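Local coordinates for protein AgaA (Rhizobium radiobacter, PDB 6HLX) that binds the opine agropinic acid in the periplasm as the solute-binding component of an ABC transporter that imports it, at residues A[232-243]-A[447-458]. Residues are numbered along the deposited sequence; the frame is centred on the assembly and turned at random.
Sequences QLLRNTGPFMGL and VYFMWREQNYAV. With G9Z (agropinic acid), chain E; EDO (1,2-ethanediol), chain B.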
loop_
_atom_site.group_PDB
_atom_site.type_symbol
_atom_site.label_atom_id
_atom_site.label_comp_id
_atom_site.label_asym_id
_atom_site.label_seq_id
_atom_site.Cartn_x
_atom_site.Cartn_y
_atom_site.Cartn_z
ATOM N N GLN A 232 23.495 7.609 2.335
ATOM C CA GLN A 232 23.090 7.520 0.931
ATOM C C GLN A 232 21.570 7.561 0.906
ATOM O O GLN A 232 20.925 6.890 1.708
ATOM C CB GLN A 232 23.591 6.189 0.337
ATOM C CG GLN A 232 23.075 5.869 -1.086
ATOM C CD GLN A 232 23.499 4.514 -1.645
ATOM O OE1 GLN A 232 23.954 3.610 -0.929
ATOM N NE2 GLN A 232 23.352 4.339 -2.957
ATOM N N LEU A 233 21.006 8.321 -0.029
ATOM C CA LEU A 233 19.564 8.389 -0.203
ATOM C C LEU A 233 19.175 7.427 -1.349
ATOM O O LEU A 233 19.838 7.427 -2.395
ATOM C CB LEU A 233 19.199 9.835 -0.564
ATOM C CG LEU A 233 17.727 10.164 -0.541
ATOM C CD1 LEU A 233 17.204 10.261 0.903
ATOM C CD2 LEU A 233 17.473 11.464 -1.269
ATOM N N LEU A 234 18.119 6.608 -1.155
ATOM C CA LEU A 234 17.605 5.673 -2.170
ATOM C C LEU A 234 16.264 6.245 -2.604
ATOM O O LEU A 234 15.315 6.264 -1.816
ATOM C CB LEU A 234 17.432 4.261 -1.600
ATOM C CG LEU A 234 18.694 3.620 -0.956
ATOM C CD1 LEU A 234 18.363 2.251 -0.409
ATOM C CD2 LEU A 234 19.849 3.526 -1.947
ATOM N N ARG A 235 16.204 6.763 -3.843
ATOM C CA ARG A 235 15.033 7.494 -4.362
ATOM C C ARG A 235 13.931 6.668 -5.032
ATOM O O ARG A 235 14.150 5.564 -5.555
ATOM C CB ARG A 235 15.478 8.600 -5.329
ATOM C CG ARG A 235 16.285 9.715 -4.649
ATOM C CD ARG A 235 15.892 11.124 -5.118
ATOM N NE ARG A 235 16.934 12.121 -4.825
ATOM C CZ ARG A 235 16.740 13.280 -4.191
ATOM N NH1 ARG A 235 15.532 13.617 -3.759
ATOM N NH2 ARG A 235 17.760 14.101 -3.968
ATOM N N ASN A 236 12.714 7.248 -5.017
ATOM C CA ASN A 236 11.525 6.698 -5.654
ATOM C C ASN A 236 10.543 7.860 -5.748
ATOM O O ASN A 236 10.589 8.755 -4.900
ATOM C CB ASN A 236 10.922 5.545 -4.810
ATOM C CG ASN A 236 9.532 5.061 -5.230
ATOM O OD1 ASN A 236 8.501 5.614 -4.832
ATOM N ND2 ASN A 236 9.455 3.989 -6.002
ATOM N N THR A 237 9.674 7.850 -6.776
ATOM C CA THR A 237 8.597 8.842 -6.985
ATOM C C THR A 237 7.273 8.128 -7.331
ATOM O O THR A 237 6.546 8.563 -8.244
ATOM C CB THR A 237 8.934 9.801 -8.118
ATOM O OG1 THR A 237 9.183 9.019 -9.288
ATOM C CG2 THR A 237 10.071 10.718 -7.791
ATOM N N GLY A 238 6.947 7.096 -6.564
ATOM C CA GLY A 238 5.781 6.242 -6.784
ATOM C C GLY A 238 4.446 6.676 -6.211
ATOM O O GLY A 238 3.442 6.597 -6.932
ATOM N N PRO A 239 4.370 7.091 -4.928
ATOM C CA PRO A 239 3.047 7.397 -4.356
ATOM C C PRO A 239 2.477 8.735 -4.765
ATOM O O PRO A 239 3.191 9.622 -5.235
ATOM C CB PRO A 239 3.271 7.341 -2.828
ATOM C CG PRO A 239 4.703 6.768 -2.629
ATOM C CD PRO A 239 5.427 7.197 -3.892
ATOM N N PHE A 240 1.173 8.873 -4.550
ATOM C CA PHE A 240 0.470 10.128 -4.805
ATOM C C PHE A 240 -0.219 10.578 -3.498
ATOM O O PHE A 240 -0.452 9.759 -2.586
ATOM C CB PHE A 240 -0.570 9.974 -5.945
ATOM C CG PHE A 240 -1.434 8.731 -5.846
ATOM C CD1 PHE A 240 -2.470 8.650 -4.913
ATOM C CD2 PHE A 240 -1.223 7.650 -6.693
ATOM C CE1 PHE A 240 -3.249 7.485 -4.804
ATOM C CE2 PHE A 240 -2.021 6.496 -6.598
ATOM C CZ PHE A 240 -3.021 6.416 -5.647
ATOM N N MET A 241 -0.554 11.865 -3.431
ATOM C CA MET A 241 -1.337 12.480 -2.350
ATOM C C MET A 241 -2.675 12.886 -2.941
ATOM O O MET A 241 -2.725 13.447 -4.036
ATOM C CB MET A 241 -0.658 13.736 -1.754
ATOM C CG MET A 241 0.677 13.446 -1.063
ATOM S SD MET A 241 0.564 12.275 0.296
ATOM C CE MET A 241 -0.412 13.200 1.445
ATOM N N GLY A 242 -3.746 12.674 -2.193
ATOM C CA GLY A 242 -5.083 13.041 -2.660
ATOM C C GLY A 242 -6.101 12.920 -1.552
ATOM O O GLY A 242 -5.757 13.073 -0.376
ATOM N N LEU A 243 -7.368 12.668 -1.918
ATOM C CA LEU A 243 -8.427 12.529 -0.923
ATOM C C LEU A 243 -9.328 11.357 -1.254
ATOM O O LEU A 243 -9.664 11.149 -2.424
ATOM C CB LEU A 243 -9.303 13.809 -0.905
ATOM C CG LEU A 243 -8.664 15.094 -0.350
ATOM C CD1 LEU A 243 -9.497 16.307 -0.733
ATOM C CD2 LEU A 243 -8.541 15.031 1.201
ATOM N N VAL A 447 -9.897 12.092 -5.585
ATOM C CA VAL A 447 -9.294 13.337 -6.070
ATOM C C VAL A 447 -7.795 13.219 -5.805
ATOM O O VAL A 447 -7.386 12.725 -4.736
ATOM C CB VAL A 447 -9.949 14.578 -5.417
ATOM C CG1 VAL A 447 -9.043 15.798 -5.524
ATOM C CG2 VAL A 447 -11.319 14.861 -6.050
ATOM N N TYR A 448 -6.961 13.646 -6.790
ATOM C CA TYR A 448 -5.507 13.504 -6.663
ATOM C C TYR A 448 -4.839 14.860 -6.810
ATOM O O TYR A 448 -5.245 15.655 -7.667
ATOM C CB TYR A 448 -4.973 12.557 -7.754
ATOM C CG TYR A 448 -5.688 11.229 -7.817
ATOM C CD1 TYR A 448 -6.800 11.052 -8.638
ATOM C CD2 TYR A 448 -5.212 10.123 -7.109
ATOM C CE1 TYR A 448 -7.465 9.826 -8.701
ATOM C CE2 TYR A 448 -5.857 8.888 -7.183
ATOM C CZ TYR A 448 -6.969 8.742 -8.001
ATOM O OH TYR A 448 -7.608 7.533 -8.098
ATOM N N PHE A 449 -3.780 15.098 -6.013
ATOM C CA PHE A 449 -3.118 16.396 -6.038
ATOM C C PHE A 449 -1.692 16.391 -6.499
ATOM O O PHE A 449 -1.292 17.352 -7.158
ATOM C CB PHE A 449 -3.183 17.050 -4.645
ATOM C CG PHE A 449 -4.596 17.388 -4.213
ATOM C CD1 PHE A 449 -5.464 18.054 -5.074
ATOM C CD2 PHE A 449 -5.059 17.019 -2.952
ATOM C CE1 PHE A 449 -6.777 18.367 -4.670
ATOM C CE2 PHE A 449 -6.366 17.334 -2.551
ATOM C CZ PHE A 449 -7.211 17.994 -3.415
ATOM N N MET A 450 -0.901 15.359 -6.134
ATOM C CA MET A 450 0.515 15.374 -6.491
ATOM C C MET A 450 1.166 14.009 -6.412
ATOM O O MET A 450 0.675 13.138 -5.682
ATOM C CB MET A 450 1.277 16.324 -5.535
ATOM C CG MET A 450 1.217 15.883 -4.079
ATOM S SD MET A 450 2.273 16.818 -2.981
ATOM C CE MET A 450 3.894 16.102 -3.394
ATOM N N TRP A 451 2.289 13.849 -7.127
ATOM C CA TRP A 451 3.139 12.653 -7.049
ATOM C C TRP A 451 4.196 13.068 -6.024
ATOM O O TRP A 451 4.727 14.199 -6.097
ATOM C CB TRP A 451 3.880 12.394 -8.366
ATOM C CG TRP A 451 2.997 11.957 -9.481
ATOM C CD1 TRP A 451 2.667 12.676 -10.592
ATOM C CD2 TRP A 451 2.317 10.695 -9.596
ATOM N NE1 TRP A 451 1.847 11.929 -11.411
ATOM C CE2 TRP A 451 1.632 10.703 -10.833
ATOM C CE3 TRP A 451 2.279 9.531 -8.805
ATOM C CZ2 TRP A 451 0.860 9.621 -11.267
ATOM C CZ3 TRP A 451 1.541 8.438 -9.254
ATOM C CH2 TRP A 451 0.835 8.496 -10.468
ATOM N N ARG A 452 4.519 12.192 -5.082
ATOM C CA ARG A 452 5.534 12.559 -4.080
ATOM C C ARG A 452 6.774 11.670 -4.180
ATOM O O ARG A 452 6.696 10.546 -4.688
ATOM C CB ARG A 452 4.956 12.477 -2.648
ATOM C CG ARG A 452 4.669 11.048 -2.178
ATOM C CD ARG A 452 4.126 10.999 -0.753
ATOM N NE ARG A 452 4.486 9.745 -0.086
ATOM C CZ ARG A 452 3.659 9.027 0.669
ATOM N NH1 ARG A 452 2.400 9.417 0.846
ATOM N NH2 ARG A 452 4.089 7.930 1.274
ATOM N N GLU A 453 7.890 12.134 -3.606
ATOM C CA GLU A 453 9.085 11.287 -3.484
ATOM C C GLU A 453 8.880 10.388 -2.252
ATOM O O GLU A 453 8.278 10.813 -1.253
ATOM C CB GLU A 453 10.335 12.140 -3.246
ATOM C CG GLU A 453 10.715 12.974 -4.459
ATOM C CD GLU A 453 12.095 13.587 -4.366
ATOM O OE1 GLU A 453 12.465 14.344 -5.291
ATOM O OE2 GLU A 453 12.807 13.318 -3.371
ATOM N N GLN A 454 9.390 9.161 -2.315
ATOM C CA GLN A 454 9.303 8.199 -1.213
ATOM C C GLN A 454 10.711 7.648 -1.097
ATOM O O GLN A 454 11.154 6.873 -1.949
ATOM C CB GLN A 454 8.277 7.100 -1.533
ATOM C CG GLN A 454 8.135 6.063 -0.396
ATOM C CD GLN A 454 7.491 6.633 0.858
ATOM O OE1 GLN A 454 6.802 7.649 0.821
ATOM N NE2 GLN A 454 7.694 5.980 1.992
ATOM N N ASN A 455 11.457 8.133 -0.101
ATOM C CA ASN A 455 12.871 7.809 -0.024
ATOM C C ASN A 455 13.235 7.035 1.227
ATOM O O ASN A 455 12.596 7.195 2.274
ATOM C CB ASN A 455 13.677 9.126 -0.053
ATOM C CG ASN A 455 13.387 9.971 -1.287
ATOM O OD1 ASN A 455 13.218 9.452 -2.385
ATOM N ND2 ASN A 455 13.296 11.272 -1.142
ATOM N N TYR A 456 14.264 6.187 1.090
ATOM C CA TYR A 456 14.933 5.490 2.192
ATOM C C TYR A 456 16.306 6.132 2.315
ATOM O O TYR A 456 16.799 6.784 1.375
ATOM C CB TYR A 456 15.170 3.994 1.877
ATOM C CG TYR A 456 13.912 3.165 1.989
ATOM C CD1 TYR A 456 13.012 3.082 0.926
ATOM C CD2 TYR A 456 13.588 2.508 3.176
ATOM C CE1 TYR A 456 11.847 2.327 1.025
ATOM C CE2 TYR A 456 12.417 1.758 3.291
ATOM C CZ TYR A 456 11.546 1.678 2.210
ATOM O OH TYR A 456 10.361 0.991 2.292
ATOM N N ALA A 457 16.959 5.897 3.449
ATOM C CA ALA A 457 18.338 6.328 3.597
ATOM C C ALA A 457 19.095 5.227 4.288
ATOM O O ALA A 457 18.532 4.525 5.136
ATOM C CB ALA A 457 18.428 7.614 4.386
ATOM N N VAL A 458 20.343 5.003 3.852
ATOM C CA VAL A 458 21.177 3.949 4.429
ATOM C C VAL A 458 22.507 4.530 4.859
ATOM O O VAL A 458 22.962 5.561 4.322
ATOM C CB VAL A 458 21.366 2.725 3.471
ATOM C CG1 VAL A 458 20.021 2.194 2.956
ATOM C CG2 VAL A 458 22.297 3.054 2.299
HETATM O OAM G9Z E . 1.475 3.547 6.175
HETATM C CAB G9Z E . 1.452 4.760 5.919
HETATM C CAC G9Z E . 1.940 5.737 6.810
HETATM C CB G9Z E . 1.741 7.109 6.097
HETATM C CA G9Z E . 0.943 6.791 4.844
HETATM C C G9Z E . 1.564 7.349 3.681
HETATM O O G9Z E . 2.483 6.698 3.112
HETATM N N G9Z E . 0.853 5.294 4.839
HETATM C CAG G9Z E . 0.266 4.482 3.704
HETATM C CAH G9Z E . -1.261 4.468 3.795
HETATM O OAP G9Z E . -1.697 5.816 3.617
HETATM C CAI G9Z E . -1.908 3.571 2.735
HETATM O OAQ G9Z E . -1.158 2.333 2.644
HETATM C CAJ G9Z E . -3.378 3.193 3.118
HETATM O OAR G9Z E . -3.938 2.346 2.097
HETATM C CAK G9Z E . -4.335 4.371 3.423
HETATM O OAT G9Z E . -5.542 3.865 4.027
HETATM C CAL G9Z E . -4.635 5.229 2.184
HETATM O OAS G9Z E . -5.419 6.381 2.562
HETATM O OXT G9Z E . 1.182 8.488 3.298
HETATM C C1 EDO B . 4.488 8.867 -12.060
HETATM O O1 EDO B . 5.387 8.411 -11.071
HETATM C C2 EDO B . 5.046 8.494 -13.449
HETATM O O2 EDO B . 4.184 9.014 -14.433
#
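Pro239 lays its CB over one face of the Arg452 guanidinium, 3.8 Å from NE, while polar partners meet the group at its edge. With CG set between backbone N and carbonyl carbon (chi1 70°) and the chain extended to NE, Arg452 reaches agropinic acid with two nitrogens: NH2 gives a nearly straight bond to O (2.7 Å, 167°) and NH1 bonds OXT (2.9 Å). Gln454 OE1, in the guanidinium plane, accepts from both NE and NH2, the latter at 2.8 Å, and fixes the group's rotation; Met241 SD lies at the edge as a weak acceptor from NH1. The backbone bond from Arg452 N to Pro239 O ties the base of this arginine to the proline.

On the flank toward 447-451, the edge of Tyr448 meets the face of Phe240 in a T-shaped pair, planes 88° apart, and Trp451 CZ3 comes to the edge of the Phe240 ring. Phe449 N and, weakly, Met450 N both bond Met241 O, forming a classic beta bulge. On the other flank, Arg235 NH1 makes a salt bridge to Glu453 OE2 (2.8 Å), though the hydrogen bond within it is bent and weak, the carboxylate turned perpendicular to the guanidinium; Asn455 ND2 donates to the anti lone pair of that same OE2. Asn236 OD1 closes an Asx turn by accepting from Gly238 N, and its backbone O takes Gln454 N.

Two antiparallel ladders, 232-234 with 456-458 and 240-243 with 447-451, belong to different sheets; between them the two chains run side by side as loops, a double connection consistent with the hinge between the lobes of a periplasmic binding protein. Arg452 sits there, where its positive charge would be expected to balance the ligand carboxylate; Gln454, by two in-plane bonds, and Pro239, by packing on a face, probably orient it for the paired grip.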